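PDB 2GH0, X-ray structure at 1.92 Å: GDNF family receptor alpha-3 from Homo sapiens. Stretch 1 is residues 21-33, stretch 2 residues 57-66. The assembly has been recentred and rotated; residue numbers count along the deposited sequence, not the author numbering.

Stretch 1 (21-33) LNDKCDRLRKAYG
Stretch 2 (57-66) AAEPHAQGLL

Residues 23-33 and 59-66 are helical; their N-to-C directions differ by 50° (signed crossing angle -50°), with a closest axial approach of 10.7 Å. Across the contact the nearest CA atoms are those of Cys-25 and Ala-57, 5.4 Å apart. Ala-57 (phi/psi -72/149) and Ala-58 (-59/138) are extended; Ala-58 is the N-cap of its helix.

Asn-22 (-105/122, chi1 t) caps the other helix: Cys-25 N donates to Asn-22 OD1 at 2.9 Å. Asn-22 CB lies over one face of the His-61 ring (chi1 m, chi2 134°), and Asn-22 CG is 3.7 Å from His-61 CE1.

One water joins both helix starts. It donates to Asn-22 OD1 (3.2 Å), accepts from Ala-58 N (2.8 Å) and bonds His-61 ND1 (2.8 Å). No direct hydrogen bond crosses the contact.

Cys-25 (chi1 t) places SG 3.8 Å from His-61 CB and 4.5 Å from Ala-57 CB. Leu-28 (m, t) lies against Ala-57; Leu-28 CD1 is 3.5 Å from Ala-57 N and 4.1 Å from Ala-57 CB.

Farther along, Leu-65 (t, p) points toward stretch 1, and its two methyls meet the ends of Arg-29 and Tyr-32. Leu-65 CD1 is 4.0 Å from Arg-29 NE (chi1-chi3 all t). Leu-65 CD2 meets the edge of the Tyr-32 ring (chi1 p), 3.6 Å from Tyr-32 OH.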

# COMPACT_ATOMS: atom_id res chain seq x y z
N LEU C 21 -5.08 2.36 -31.71
CA LEU C 21 -3.84 1.57 -31.83
C LEU C 21 -2.55 2.42 -31.96
O LEU C 21 -1.44 1.92 -31.79
CB LEU C 21 -3.96 0.60 -33.02
CG LEU C 21 -4.84 -0.62 -32.77
CD1 LEU C 21 -4.95 -1.31 -34.13
CD2 LEU C 21 -4.24 -1.55 -31.78
N ASN C 22 -2.70 3.70 -32.25
CA ASN C 22 -1.55 4.58 -32.45
C ASN C 22 -1.49 5.43 -31.20
O ASN C 22 -2.46 6.09 -30.89
CB ASN C 22 -1.75 5.47 -33.71
CG ASN C 22 -0.63 6.50 -33.88
OD1 ASN C 22 -0.78 7.64 -33.45
ND2 ASN C 22 0.55 6.06 -34.44
N ASP C 23 -0.37 5.38 -30.50
CA ASP C 23 -0.22 6.02 -29.18
C ASP C 23 -0.65 7.46 -29.23
O ASP C 23 -1.45 7.86 -28.40
CB ASP C 23 1.22 5.94 -28.65
CG ASP C 23 1.73 4.53 -28.53
OD1 ASP C 23 0.93 3.59 -28.78
OD2 ASP C 23 2.93 4.34 -28.22
N LYS C 24 -0.11 8.20 -30.20
CA LYS C 24 -0.32 9.65 -30.33
C LYS C 24 -1.78 9.97 -30.62
O LYS C 24 -2.37 10.84 -29.98
CB LYS C 24 0.58 10.27 -31.44
CG LYS C 24 0.12 11.64 -31.92
CD LYS C 24 1.10 12.22 -32.92
CE LYS C 24 1.08 11.49 -34.28
NZ LYS C 24 2.36 11.77 -35.04
N CYS C 25 -2.37 9.27 -31.58
CA CYS C 25 -3.75 9.52 -31.94
C CYS C 25 -4.73 9.11 -30.82
O CYS C 25 -5.76 9.79 -30.60
CB CYS C 25 -4.11 8.74 -33.22
SG CYS C 25 -5.65 9.18 -33.96
N ASP C 26 -4.47 7.97 -30.19
CA ASP C 26 -5.29 7.54 -29.06
C ASP C 26 -5.37 8.65 -28.00
O ASP C 26 -6.45 8.96 -27.47
CB ASP C 26 -4.66 6.27 -28.42
CG ASP C 26 -5.47 5.76 -27.21
OD1 ASP C 26 -6.71 5.65 -27.34
OD2 ASP C 26 -4.88 5.55 -26.14
N ARG C 27 -4.23 9.25 -27.66
CA ARG C 27 -4.24 10.21 -26.54
C ARG C 27 -5.07 11.44 -26.95
O ARG C 27 -5.80 12.00 -26.13
CB ARG C 27 -2.84 10.60 -26.11
CG ARG C 27 -2.13 9.45 -25.31
CD ARG C 27 -1.52 9.88 -24.02
NE ARG C 27 -0.59 8.85 -23.53
CZ ARG C 27 0.10 8.93 -22.41
NH1 ARG C 27 -0.01 10.00 -21.63
NH2 ARG C 27 0.90 7.93 -22.06
N LEU C 28 -4.92 11.86 -28.21
CA LEU C 28 -5.62 13.08 -28.72
C LEU C 28 -7.13 12.85 -28.85
O LEU C 28 -7.95 13.77 -28.63
CB LEU C 28 -5.03 13.53 -30.06
CG LEU C 28 -3.57 13.98 -29.93
CD1 LEU C 28 -3.06 14.03 -31.38
CD2 LEU C 28 -3.47 15.36 -29.34
N ARG C 29 -7.51 11.65 -29.28
CA ARG C 29 -8.94 11.30 -29.43
C ARG C 29 -9.55 11.19 -28.04
O ARG C 29 -10.65 11.69 -27.80
CB ARG C 29 -9.09 9.94 -30.15
CG ARG C 29 -10.56 9.51 -30.28
CD ARG C 29 -10.69 8.27 -31.24
NE ARG C 29 -12.03 7.68 -31.16
CZ ARG C 29 -12.39 6.73 -30.29
NH1 ARG C 29 -11.55 6.21 -29.42
NH2 ARG C 29 -13.63 6.27 -30.34
N LYS C 30 -8.84 10.55 -27.11
CA LYS C 30 -9.31 10.43 -25.73
C LYS C 30 -9.52 11.81 -25.10
O LYS C 30 -10.45 12.01 -24.31
CB LYS C 30 -8.32 9.60 -24.87
CG LYS C 30 -8.63 8.08 -24.91
CD LYS C 30 -8.21 7.35 -23.60
CE LYS C 30 -8.97 6.02 -23.31
NZ LYS C 30 -7.91 4.98 -22.51
N ALA C 31 -8.58 12.72 -25.37
CA ALA C 31 -8.65 14.08 -24.87
C ALA C 31 -9.92 14.83 -25.31
O ALA C 31 -10.58 15.44 -24.46
CB ALA C 31 -7.40 14.87 -25.29
N TYR C 32 -10.28 14.80 -26.60
CA TYR C 32 -11.50 15.51 -26.98
C TYR C 32 -12.74 14.73 -26.59
O TYR C 32 -13.78 15.33 -26.30
CB TYR C 32 -11.53 15.93 -28.47
CG TYR C 32 -12.02 14.89 -29.50
CD1 TYR C 32 -11.14 14.28 -30.39
CD2 TYR C 32 -13.39 14.55 -29.59
CE1 TYR C 32 -11.61 13.35 -31.34
CE2 TYR C 32 -13.86 13.66 -30.51
CZ TYR C 32 -12.97 13.06 -31.40
OH TYR C 32 -13.44 12.14 -32.33
N GLY C 33 -12.65 13.40 -26.61
CA GLY C 33 -13.79 12.59 -26.21
C GLY C 33 -14.18 12.92 -24.78
O GLY C 33 -15.37 12.98 -24.45
N ALA C 57 -2.80 15.14 -34.74
CA ALA C 57 -2.91 13.74 -35.17
C ALA C 57 -2.36 13.62 -36.58
O ALA C 57 -2.51 14.55 -37.37
CB ALA C 57 -4.37 13.31 -35.18
N ALA C 58 -1.78 12.46 -36.95
CA ALA C 58 -1.33 12.28 -38.35
C ALA C 58 -2.52 12.47 -39.27
O ALA C 58 -3.63 11.96 -38.94
CB ALA C 58 -0.67 10.88 -38.51
N GLU C 59 -2.35 13.18 -40.41
CA GLU C 59 -3.48 13.44 -41.28
C GLU C 59 -4.19 12.15 -41.68
O GLU C 59 -5.42 12.11 -41.70
CB GLU C 59 -3.13 14.25 -42.54
CG GLU C 59 -2.82 15.70 -42.30
CD GLU C 59 -1.91 16.26 -43.38
OE1 GLU C 59 -2.42 16.38 -44.52
OE2 GLU C 59 -0.71 16.57 -43.09
N PRO C 60 -3.41 11.12 -42.03
CA PRO C 60 -4.16 9.92 -42.43
C PRO C 60 -5.03 9.29 -41.30
O PRO C 60 -6.04 8.70 -41.59
CB PRO C 60 -3.06 8.98 -42.91
CG PRO C 60 -1.84 9.88 -43.21
CD PRO C 60 -1.92 10.95 -42.18
N HIS C 61 -4.56 9.35 -40.04
CA HIS C 61 -5.37 8.88 -38.90
C HIS C 61 -6.59 9.75 -38.67
O HIS C 61 -7.71 9.26 -38.48
CB HIS C 61 -4.52 8.80 -37.60
CG HIS C 61 -3.48 7.73 -37.65
ND1 HIS C 61 -2.18 7.94 -37.26
CD2 HIS C 61 -3.54 6.45 -38.07
CE1 HIS C 61 -1.47 6.83 -37.44
NE2 HIS C 61 -2.28 5.92 -37.95
N ALA C 62 -6.40 11.03 -38.72
CA ALA C 62 -7.53 11.95 -38.54
C ALA C 62 -8.61 11.82 -39.65
O ALA C 62 -9.85 11.82 -39.39
CB ALA C 62 -6.94 13.42 -38.38
N GLN C 63 -8.17 11.65 -40.91
CA GLN C 63 -9.13 11.46 -42.04
C GLN C 63 -9.77 10.10 -42.03
O GLN C 63 -10.92 9.96 -42.42
CB GLN C 63 -8.34 11.68 -43.35
CG GLN C 63 -8.00 13.24 -43.37
CD GLN C 63 -7.18 13.68 -44.53
OE1 GLN C 63 -7.00 12.94 -45.49
NE2 GLN C 63 -6.68 14.91 -44.46
N GLY C 64 -9.07 9.09 -41.54
CA GLY C 64 -9.67 7.75 -41.38
C GLY C 64 -10.79 7.80 -40.34
O GLY C 64 -11.87 7.18 -40.52
N LEU C 65 -10.52 8.50 -39.26
CA LEU C 65 -11.46 8.58 -38.14
C LEU C 65 -12.80 9.21 -38.62
O LEU C 65 -13.94 8.76 -38.33
CB LEU C 65 -10.83 9.46 -37.05
CG LEU C 65 -11.73 9.62 -35.82
CD1 LEU C 65 -11.95 8.27 -35.11
CD2 LEU C 65 -11.28 10.71 -34.81
N LEU C 66 -12.67 10.32 -39.32
CA LEU C 66 -13.88 11.09 -39.68
C LEU C 66 -14.46 10.78 -41.03
O LEU C 66 -15.72 10.72 -41.17
CB LEU C 66 -13.50 12.57 -39.56
CG LEU C 66 -14.69 13.55 -39.70
CD1 LEU C 66 -15.76 13.25 -38.71
CD2 LEU C 66 -14.16 15.02 -39.47
O HOH W 1 -1.59 10.01 -35.52